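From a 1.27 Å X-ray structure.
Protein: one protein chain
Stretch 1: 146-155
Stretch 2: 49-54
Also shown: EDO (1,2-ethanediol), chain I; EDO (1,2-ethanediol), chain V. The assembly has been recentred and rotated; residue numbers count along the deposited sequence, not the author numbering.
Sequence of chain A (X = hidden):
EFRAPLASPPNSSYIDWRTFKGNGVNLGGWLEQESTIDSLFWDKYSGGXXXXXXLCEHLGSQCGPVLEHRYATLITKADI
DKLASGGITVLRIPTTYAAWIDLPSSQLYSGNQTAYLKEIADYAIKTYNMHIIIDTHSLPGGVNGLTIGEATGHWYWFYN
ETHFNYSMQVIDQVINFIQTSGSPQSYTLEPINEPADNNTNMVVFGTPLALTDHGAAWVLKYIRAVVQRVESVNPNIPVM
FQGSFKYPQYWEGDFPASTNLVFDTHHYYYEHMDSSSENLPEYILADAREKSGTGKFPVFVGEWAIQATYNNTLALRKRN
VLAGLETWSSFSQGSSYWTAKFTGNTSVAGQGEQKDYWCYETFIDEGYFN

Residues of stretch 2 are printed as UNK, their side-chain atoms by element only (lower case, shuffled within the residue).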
# COMPACT_ATOMS: atom_id res chain seq x y z
N LEU A 146 3.98 17.46 -11.58
CA LEU A 146 2.57 17.84 -11.48
C LEU A 146 2.47 19.36 -11.41
O LEU A 146 3.47 20.03 -11.02
CB LEU A 146 1.90 17.25 -10.24
CG LEU A 146 1.89 15.72 -10.21
CD1 LEU A 146 1.53 15.25 -8.83
CD2 LEU A 146 0.95 15.13 -11.29
N THR A 147 1.26 19.90 -11.66
CA THR A 147 1.08 21.37 -11.56
C THR A 147 1.52 21.88 -10.18
O THR A 147 2.14 22.97 -10.08
CB THR A 147 -0.40 21.75 -11.80
OG1 THR A 147 -0.54 23.18 -11.73
CG2 THR A 147 -1.36 21.06 -10.86
N ILE A 148 1.25 21.13 -9.13
CA ILE A 148 1.49 21.60 -7.76
C ILE A 148 3.01 21.76 -7.53
O ILE A 148 3.39 22.62 -6.71
CB ILE A 148 0.87 20.69 -6.71
CG1 ILE A 148 1.26 19.23 -6.89
CG2 ILE A 148 -0.65 20.85 -6.76
CD1 ILE A 148 0.95 18.33 -5.68
N GLY A 149 3.87 21.01 -8.23
CA GLY A 149 5.32 21.03 -8.02
C GLY A 149 5.99 22.15 -8.80
O GLY A 149 7.19 22.41 -8.50
N GLU A 150 5.33 22.69 -9.82
CA GLU A 150 5.73 23.84 -10.67
C GLU A 150 4.85 23.79 -11.93
O GLU A 150 4.30 24.82 -12.34
CB GLU A 150 7.19 23.80 -11.15
CG GLU A 150 7.48 24.93 -12.16
CD GLU A 150 8.94 24.99 -12.55
OE1 GLU A 150 9.47 24.13 -13.28
OE2 GLU A 150 9.61 25.95 -12.06
N ALA A 151 4.82 22.65 -12.60
CA ALA A 151 4.10 22.45 -13.88
C ALA A 151 4.06 20.98 -14.24
O ALA A 151 4.96 20.19 -13.87
CB ALA A 151 4.77 23.21 -15.00
N THR A 152 3.03 20.63 -15.03
CA THR A 152 2.93 19.27 -15.56
C THR A 152 4.18 18.88 -16.31
O THR A 152 4.64 19.68 -17.19
CB THR A 152 1.68 19.12 -16.43
OG1 THR A 152 0.56 19.53 -15.69
CG2 THR A 152 1.51 17.68 -16.90
N GLY A 153 4.78 17.75 -16.03
CA GLY A 153 5.95 17.25 -16.74
C GLY A 153 7.26 17.84 -16.28
O GLY A 153 8.29 17.44 -16.85
N HIS A 154 7.32 18.64 -15.19
CA HIS A 154 8.57 19.24 -14.70
C HIS A 154 9.11 18.49 -13.49
O HIS A 154 8.49 18.55 -12.42
CB HIS A 154 8.41 20.72 -14.35
CG HIS A 154 8.11 21.64 -15.48
ND1 HIS A 154 8.37 23.01 -15.36
CD2 HIS A 154 7.57 21.45 -16.70
CE1 HIS A 154 7.94 23.59 -16.46
NE2 HIS A 154 7.47 22.70 -17.33
N TRP A 155 10.24 17.85 -13.66
CA TRP A 155 11.02 17.19 -12.58
C TRP A 155 12.46 17.71 -12.53
O TRP A 155 13.30 17.08 -11.95
CB TRP A 155 11.02 15.67 -12.77
CG TRP A 155 9.77 14.89 -12.49
CD1 TRP A 155 9.43 14.36 -11.28
CD2 TRP A 155 8.79 14.46 -13.44
NE1 TRP A 155 8.30 13.62 -11.42
CE2 TRP A 155 7.88 13.65 -12.73
CE3 TRP A 155 8.59 14.66 -14.81
CZ2 TRP A 155 6.77 13.02 -13.31
CZ3 TRP A 155 7.52 14.01 -15.40
CH2 TRP A 155 6.62 13.22 -14.66
N UNK A 49 -5.53 24.09 -20.38
CA UNK A 49 -4.25 23.72 -19.74
C UNK A 49 -4.51 22.76 -18.57
O UNK A 49 -5.53 22.86 -17.87
c UNK A 49 -3.58 24.99 -19.24
N UNK A 50 -3.54 21.92 -18.31
CA UNK A 50 -3.57 20.97 -17.18
C UNK A 50 -3.09 21.64 -15.90
O UNK A 50 -3.41 21.12 -14.83
c UNK A 50 -2.78 19.76 -17.43
o UNK A 50 -1.39 20.08 -17.59
N UNK A 51 -2.39 22.78 -15.98
CA UNK A 51 -1.60 23.33 -14.85
C UNK A 51 -1.70 24.85 -14.81
O UNK A 51 -2.13 25.49 -15.78
o UNK A 51 -0.06 23.79 -17.19
o UNK A 51 1.73 22.64 -16.42
c UNK A 51 -0.16 22.84 -14.96
c UNK A 51 0.56 23.11 -16.27
N UNK A 52 -1.37 25.41 -13.66
CA UNK A 52 -1.34 26.86 -13.45
C UNK A 52 -0.37 27.46 -14.48
O UNK A 52 -0.69 28.56 -15.03
c UNK A 52 -0.49 29.12 -10.36
c UNK A 52 -0.83 28.69 -11.76
o UNK A 52 -0.18 30.34 -10.23
c UNK A 52 -0.93 27.19 -12.01
o UNK A 52 -0.58 28.30 -9.43
N UNK A 53 0.77 26.84 -14.67
CA UNK A 53 1.80 27.27 -15.66
C UNK A 53 1.14 27.55 -17.01
O UNK A 53 1.25 28.66 -17.56
c UNK A 53 5.39 26.78 -16.27
c UNK A 53 2.87 26.20 -15.75
c UNK A 53 7.40 27.16 -15.03
c UNK A 53 8.11 27.32 -16.21
c UNK A 53 4.02 26.53 -16.66
c UNK A 53 4.02 26.50 -18.02
c UNK A 53 7.51 27.23 -17.44
c UNK A 53 6.05 26.93 -15.04
c UNK A 53 6.14 26.93 -17.46
n UNK A 53 5.29 26.76 -18.51
N UNK A 54 0.41 26.59 -17.54
CA UNK A 54 -0.23 26.72 -18.87
C UNK A 54 -1.41 27.67 -18.82
O UNK A 54 -1.66 28.35 -19.84
C1 EDO I . -1.66 17.96 -13.33
O1 EDO I . -0.30 18.30 -13.35
C2 EDO I . -1.86 16.70 -14.00
O2 EDO I . -1.65 16.78 -15.41
C1 EDO V . 11.89 28.00 -13.03
O1 EDO V . 13.25 28.48 -13.14
C2 EDO V . 11.26 27.31 -14.23
O2 EDO V . 11.57 25.87 -14.44
O HOH W 1 3.41 21.94 -18.42
O HOH W 2 1.09 26.03 -9.14
O HOH W 3 1.64 24.91 -12.58

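Position 49 carries a single side-chain carbon and nothing beyond it. This CB lies 7.7 Å from T152 OG1, its nearest atom of stretch 1, so the atom count alone decides: A49.

Position 50 has one carbon followed by one oxygen, unbranched. The terminal oxygen approaches T152 OG1 at 2.8 Å, a hydroxyl-to-hydroxyl hydrogen bond in which either group could donate. This is S50, with chi1 at 64° (p).

Position 51 shows two carbons, the second bearing two oxygens: a short carboxylate. One oxygen accepts from the backbone of stretch 1, 2.8 Å from T152 N with an N-H...acceptor angle of 147°, and lies 3.4 Å from A151 CB. The other oxygen accepts from the backbone N of position 54 at 2.9 Å, the capping bond expected of a residue immediately before a helix. The residue is D51, its chi1 of 54° (p) allowing OD2 to face T152 while OD1 caps the helix.

Position 52 has three carbons, the third carrying two oxygens, one methylene longer than its predecessor. Its CB lies 4.0 Å from T147 OG1, and one carboxylate oxygen accepts from water 2 at 2.8 Å. It is E52, extended with chi1 and chi2 both t.

Position 53 has one carbon leading into fused five- and six-membered rings with eight carbons and one nitrogen, an indole. Its CB packs 3.6 Å from A151 CB, and the six-membered ring presents a face to the edge of H154; the centroids are 4.7 Å apart and the planes meet at 73°. Only tryptophan fits: W53. Its CZ3 also comes within 3.6 Å of E150 CD.

Position 54 has no side-chain atoms and is therefore G54. A modelled CB would sit 2.8 Å from D51 OD1, the atom that caps its own N.

The contact buries 357 Å², summed over both sides, and combines a polar end with an aromatic one. D51 couples the segments through OD2, which receives T152 N and a proton from water 1 at 2.7 Å, while OD1 caps the start of its own helix; the same water donates to T152 O at 2.9 Å. Water 3 adds a second bridge, accepting from W53 N at 3.0 Å and donating to E150 O at 2.7 Å. At the aromatic end, H154 ND1 donates to E150 OE1 at 2.6 Å and 177°, a nearly linear bond that ties the imidazole to E150 while its edge meets the indole face.

Stretch 2 49-54: ASDEWG
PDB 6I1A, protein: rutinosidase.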